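Local atomic coordinates of lactose Operon Repressor (PDB entry 1JYE), a protein that represses transcription of the lactose operon by binding operator DNA, here as a thermostable dimeric variant with weakened operator affinity. Residues Trp201-Tyr204 against Leu205-Gln209. The protein carries 1 engineered substitution. Sequence-based numbering, arbitrary orientation.
Sequences WHKY and LTRNQ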
loop_
_atom_site.group_PDB
_atom_site.type_symbol
_atom_site.label_atom_id
_atom_site.label_comp_id
_atom_site.label_asym_id
_atom_site.label_seq_id
_atom_site.Cartn_x
_atom_site.Cartn_y
_atom_site.Cartn_z
ATOM N N TRP A 201 18.215 16.787 5.349
ATOM C CA TRP A 201 17.857 17.937 4.532
ATOM C C TRP A 201 18.526 19.185 5.085
ATOM O O TRP A 201 19.096 19.971 4.335
ATOM C CB TRP A 201 16.351 18.176 4.508
ATOM C CG TRP A 201 15.601 17.197 3.684
ATOM C CD1 TRP A 201 16.055 16.536 2.581
ATOM C CD2 TRP A 201 14.233 16.822 3.849
ATOM N NE1 TRP A 201 15.045 15.768 2.043
ATOM C CE2 TRP A 201 13.918 15.927 2.803
ATOM C CE3 TRP A 201 13.240 17.156 4.776
ATOM C CZ2 TRP A 201 12.645 15.361 2.660
ATOM C CZ3 TRP A 201 11.975 16.594 4.636
ATOM C CH2 TRP A 201 11.692 15.707 3.582
ATOM N N HIS A 202 18.448 19.367 6.398
ATOM C CA HIS A 202 19.056 20.539 7.017
ATOM C C HIS A 202 20.560 20.567 6.819
ATOM O O HIS A 202 21.136 21.624 6.568
ATOM C CB HIS A 202 18.722 20.587 8.508
ATOM C CG HIS A 202 17.353 21.122 8.797
ATOM N ND1 HIS A 202 16.986 22.417 8.501
ATOM C CD2 HIS A 202 16.264 20.540 9.352
ATOM C CE1 HIS A 202 15.730 22.612 8.863
ATOM N NE2 HIS A 202 15.269 21.488 9.382
ATOM N N LYS A 203 21.194 19.405 6.931
ATOM C CA LYS A 203 22.639 19.314 6.755
ATOM C C LYS A 203 23.067 19.795 5.371
ATOM O O LYS A 203 23.938 20.654 5.243
ATOM C CB LYS A 203 23.112 17.872 6.960
ATOM C CG LYS A 203 24.587 17.655 6.644
ATOM C CD LYS A 203 24.990 16.201 6.837
ATOM C CE LYS A 203 26.407 15.952 6.347
ATOM N NZ LYS A 203 26.829 14.534 6.531
ATOM N N TYR A 204 22.449 19.249 4.331
ATOM C CA TYR A 204 22.823 19.637 2.980
ATOM C C TYR A 204 22.355 21.027 2.563
ATOM O O TYR A 204 23.025 21.689 1.769
ATOM C CB TYR A 204 22.384 18.543 2.002
ATOM C CG TYR A 204 23.174 17.277 2.255
ATOM C CD1 TYR A 204 24.527 17.201 1.909
ATOM C CD2 TYR A 204 22.608 16.199 2.934
ATOM C CE1 TYR A 204 25.298 16.091 2.244
ATOM C CE2 TYR A 204 23.372 15.080 3.273
ATOM C CZ TYR A 204 24.715 15.036 2.929
ATOM O OH TYR A 204 25.485 13.956 3.291
ATOM N N LEU A 205 21.230 21.489 3.101
ATOM C CA LEU A 205 20.775 22.836 2.776
ATOM C C LEU A 205 21.803 23.798 3.380
ATOM O O LEU A 205 22.207 24.770 2.738
ATOM C CB LEU A 205 19.391 23.114 3.371
ATOM C CG LEU A 205 18.195 22.550 2.595
ATOM C CD1 LEU A 205 16.907 22.833 3.349
ATOM C CD2 LEU A 205 18.151 23.178 1.206
ATOM N N THR A 206 22.237 23.502 4.602
ATOM C CA THR A 206 23.225 24.340 5.281
ATOM C C THR A 206 24.537 24.342 4.502
ATOM O O THR A 206 25.172 25.387 4.342
ATOM C CB THR A 206 23.491 23.842 6.719
ATOM O OG1 THR A 206 22.279 23.915 7.480
ATOM C CG2 THR A 206 24.548 24.711 7.397
ATOM N N ARG A 207 24.944 23.178 4.008
ATOM C CA ARG A 207 26.179 23.089 3.238
ATOM C C ARG A 207 26.097 23.957 1.983
ATOM O O ARG A 207 27.117 24.420 1.468
ATOM C CB ARG A 207 26.472 21.638 2.845
ATOM C CG ARG A 207 26.955 20.763 3.995
ATOM C CD ARG A 207 27.519 19.451 3.466
ATOM N NE ARG A 207 28.105 18.626 4.516
ATOM C CZ ARG A 207 28.704 17.460 4.298
ATOM N NH1 ARG A 207 28.795 16.983 3.064
ATOM N NH2 ARG A 207 29.210 16.770 5.311
ATOM N N ASN A 208 24.879 24.172 1.495
ATOM C CA ASN A 208 24.663 24.993 0.308
ATOM C C ASN A 208 24.267 26.420 0.693
ATOM O O ASN A 208 23.747 27.183 -0.124
ATOM C CB ASN A 208 23.600 24.341 -0.587
ATOM C CG ASN A 208 24.160 23.177 -1.389
ATOM O OD1 ASN A 208 24.765 23.371 -2.444
ATOM N ND2 ASN A 208 23.990 21.963 -0.876
ATOM N N GLN A 209 24.531 26.765 1.952
ATOM C CA GLN A 209 24.260 28.089 2.506
ATOM C C GLN A 209 22.826 28.570 2.350
ATOM O O GLN A 209 22.572 29.748 2.098
ATOM C CB GLN A 209 25.247 29.102 1.902
ATOM C CG GLN A 209 26.685 28.601 1.992
ATOM C CD GLN A 209 27.731 29.607 1.531
ATOM O OE1 GLN A 209 28.835 29.226 1.145
ATOM N NE2 GLN A 209 27.398 30.889 1.587
HETATM O O HOH W 1 28.886 14.148 4.166
#
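H202 O is gripped twice by T206: T206 N donates at 2.9 Å from one face of the carbonyl plane, and T206 OG1 reaches H202 O at 2.7 Å from the opposite face. The hydroxyl gets there because OG1 sits beside its own backbone N (chi1 -62°). Two residues on, Y204 O takes a nearly straight bond from N208 ND2 (2.8 Å, 164°), with Y204 O close to the plane of the N208 amide, while N208 N adds a weak one. With an alanine here the amide is gone, and Y204 O would probably lose its straightest bond at the end of the helix. Helix 192-207, the crossover of a beta-alpha-beta unit between strands 182-186 and 214-217, finishes here in a Schellman motif, Q209 with positive phi as C' and its N bonded to T206 O. On another side K203 and R207 run alongside each other. K203 CE lies over one guanidinium face, 3.1 Å from R207 NH2, and a water accepts from K203 NZ and, weakly, from R207 NH2. E164 forms a salt bridge with K203 NZ, probably easing the like-charge approach, and also hydrogen-bonds Y204 OH. Beside them the Y204 ring, steeply inclined to the guanidinium (72°), brings CE1 to 3.7 Å from R207 NH1.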